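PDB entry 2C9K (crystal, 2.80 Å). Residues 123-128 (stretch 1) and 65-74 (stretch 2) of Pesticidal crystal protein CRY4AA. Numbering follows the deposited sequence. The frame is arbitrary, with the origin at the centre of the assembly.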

# COMPACT_ATOMS: atom_id res chain seq x y z
N ASN A 123 -23.52 13.67 0.93
CA ASN A 123 -24.71 14.26 0.36
C ASN A 123 -24.68 15.78 0.23
O ASN A 123 -25.60 16.37 -0.33
CB ASN A 123 -25.94 13.80 1.14
CG ASN A 123 -26.13 12.29 1.08
OD1 ASN A 123 -26.24 11.72 -0.01
ND2 ASN A 123 -26.15 11.65 2.24
N SER A 124 -23.62 16.40 0.73
CA SER A 124 -23.50 17.85 0.63
C SER A 124 -22.70 18.20 -0.63
O SER A 124 -21.74 18.96 -0.58
CB SER A 124 -22.80 18.42 1.87
OG SER A 124 -23.59 18.22 3.02
N CYS A 125 -23.13 17.64 -1.76
CA CYS A 125 -22.44 17.86 -3.03
C CYS A 125 -23.22 18.75 -3.99
O CYS A 125 -24.40 19.03 -3.79
CB CYS A 125 -22.17 16.51 -3.70
SG CYS A 125 -23.66 15.66 -4.31
N PRO A 126 -22.55 19.23 -5.05
CA PRO A 126 -23.21 20.09 -6.04
C PRO A 126 -24.40 19.37 -6.66
O PRO A 126 -24.40 18.14 -6.77
CB PRO A 126 -22.10 20.36 -7.04
CG PRO A 126 -20.89 20.38 -6.19
CD PRO A 126 -21.10 19.17 -5.31
N PRO A 127 -25.44 20.12 -7.08
CA PRO A 127 -26.63 19.53 -7.69
C PRO A 127 -26.31 18.58 -8.83
O PRO A 127 -26.63 17.39 -8.77
CB PRO A 127 -27.42 20.75 -8.15
CG PRO A 127 -27.06 21.78 -7.11
CD PRO A 127 -25.57 21.58 -7.00
N ASN A 128 -25.66 19.12 -9.87
CA ASN A 128 -25.26 18.37 -11.06
C ASN A 128 -24.69 16.98 -10.71
O ASN A 128 -23.72 16.87 -9.96
CB ASN A 128 -24.23 19.20 -11.84
CG ASN A 128 -23.97 18.68 -13.25
OD1 ASN A 128 -23.28 19.33 -14.04
ND2 ASN A 128 -24.52 17.51 -13.57
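Stretch 2 (65-74) TYISNANKIL

Stretch 2 is helical and packs against an irregular segment, so the contact pairs a regular surface with a chain that has neither helix nor strand to offer beyond its first residue. The helix begins earlier in the chain, and its backbone is held by i to i+4 bonds such as A70 N to Y66 O at 3.1 Å and I73 N to N69 O at 2.9 Å. With one partner irregular, no crossing angle describes the pair. The segment runs roughly opposite to the helix, so its S124 end reaches as far as I73 and its proline end sits at Y66. The backbones come closest at C125 and Y66, whose CA atoms lie 7.1 Å apart, and the residues that touch stretch 1 are Y66, N69 and I73, spaced three and four apart as one side of a helix requires.

N123 still belongs to a helix and stays out of reach. S124 is the first residue to leave helical phi/psi, at -93/51, and there the contact starts. Its CB points toward the helix and meets the carboxamide of N69, with S124 CB to N69 OD1 at 3.7 Å; S124 OG lies 4.1 Å from I73 CD1, a loose approach, and finds its hydrogen bond elsewhere in the structure. The carbonyl of the same residue turns to Y66, placing S124 O near the plane of the ring, at its edge, 3.6 Å from CD1. One small residue thus touches all three helix positions.

C125, at -108/166, is extended and directs its CB away from the helix, where the side chain is bonded covalently to a group elsewhere in the structure. What it gives to this contact is backbone: C125 C lies 3.7 Å from Y66 CE1.

P126 makes the tightest packing. Its CB points sideways, yet the ring carries CG over one face of Y66, 3.5 Å from the ring centroid and 21° off the normal, a CH-pi contact; P126 CG to Y66 CZ is 3.3 Å. The phenol oxygen reaches on to the backbone, with Y66 OH 3.1 Å from P126 CA. P127 adds a lighter touch, P127 CD to Y66 OH at 3.6 Å, and N128 is beyond reach.

The rule to read here is economy. Y66, with chi1 at -75° (m), directs its CB toward stretch 1 and lays a single ring against S124, C125 and P126, while its hydroxyl oxygen reaches P127. No hydrogen bond crosses between the stretches; 218 Å² is buried, both sides summed, and P126 over the Y66 face is its closest packing of side chains.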

# COMPACT_ATOMS: atom_id res chain seq x y z
N THR A 65 -16.76 26.85 -1.44
CA THR A 65 -17.69 26.77 -0.32
C THR A 65 -17.95 25.31 0.02
O THR A 65 -18.27 24.97 1.16
CB THR A 65 -19.03 27.46 -0.64
OG1 THR A 65 -19.61 26.87 -1.81
CG2 THR A 65 -18.82 28.93 -0.90
N TYR A 66 -17.82 24.44 -0.98
CA TYR A 66 -18.02 23.01 -0.79
C TYR A 66 -16.87 22.41 0.01
O TYR A 66 -17.05 21.48 0.79
CB TYR A 66 -18.10 22.30 -2.14
CG TYR A 66 -19.41 22.50 -2.88
CD1 TYR A 66 -20.57 21.85 -2.47
CD2 TYR A 66 -19.47 23.33 -4.00
CE1 TYR A 66 -21.76 22.01 -3.16
CE2 TYR A 66 -20.66 23.50 -4.70
CZ TYR A 66 -21.80 22.84 -4.27
OH TYR A 66 -22.97 23.01 -4.97
N ILE A 67 -15.68 22.96 -0.21
CA ILE A 67 -14.48 22.49 0.47
C ILE A 67 -14.50 22.88 1.95
O ILE A 67 -14.26 22.04 2.82
CB ILE A 67 -13.23 23.07 -0.20
CG1 ILE A 67 -13.19 22.62 -1.66
CG2 ILE A 67 -11.98 22.61 0.53
CD1 ILE A 67 -12.02 23.14 -2.44
N SER A 68 -14.77 24.15 2.22
CA SER A 68 -14.82 24.62 3.60
C SER A 68 -15.99 24.01 4.35
O SER A 68 -15.95 23.86 5.57
CB SER A 68 -14.92 26.15 3.65
OG SER A 68 -16.09 26.59 2.98
N ASN A 69 -17.05 23.66 3.63
CA ASN A 69 -18.20 23.05 4.29
C ASN A 69 -17.78 21.68 4.76
O ASN A 69 -18.07 21.28 5.88
CB ASN A 69 -19.39 22.93 3.34
CG ASN A 69 -20.54 22.19 3.98
OD1 ASN A 69 -20.80 21.02 3.67
ND2 ASN A 69 -21.23 22.85 4.90
N ALA A 70 -17.10 20.95 3.88
CA ALA A 70 -16.62 19.61 4.20
C ALA A 70 -15.68 19.69 5.39
O ALA A 70 -15.75 18.86 6.30
CB ALA A 70 -15.90 19.01 2.99
N ASN A 71 -14.82 20.69 5.39
CA ASN A 71 -13.85 20.87 6.47
C ASN A 71 -14.52 21.20 7.80
O ASN A 71 -14.05 20.83 8.87
CB ASN A 71 -12.86 21.97 6.09
CG ASN A 71 -11.69 22.03 7.02
OD1 ASN A 71 -10.98 21.04 7.19
ND2 ASN A 71 -11.46 23.19 7.63
N LYS A 72 -15.64 21.90 7.70
CA LYS A 72 -16.43 22.33 8.84
C LYS A 72 -17.18 21.15 9.45
O LYS A 72 -17.32 21.05 10.67
CB LYS A 72 -17.43 23.39 8.36
CG LYS A 72 -18.24 24.10 9.42
CD LYS A 72 -19.22 25.07 8.74
CE LYS A 72 -18.50 26.01 7.76
NZ LYS A 72 -19.41 26.91 6.98
N ILE A 73 -17.64 20.25 8.59
CA ILE A 73 -18.40 19.08 9.00
C ILE A 73 -17.58 17.97 9.64
O ILE A 73 -17.97 17.42 10.67
CB ILE A 73 -19.15 18.46 7.79
CG1 ILE A 73 -20.14 19.47 7.20
CG2 ILE A 73 -19.88 17.19 8.22
CD1 ILE A 73 -20.93 18.94 6.01
N LEU A 74 -16.45 17.63 9.04
CA LEU A 74 -15.59 16.58 9.56
C LEU A 74 -14.75 17.02 10.75
O LEU A 74 -14.14 16.19 11.43
CB LEU A 74 -14.68 16.05 8.44
CG LEU A 74 -15.14 14.79 7.67
CD1 LEU A 74 -16.62 14.53 7.86
CD2 LEU A 74 -14.81 14.97 6.21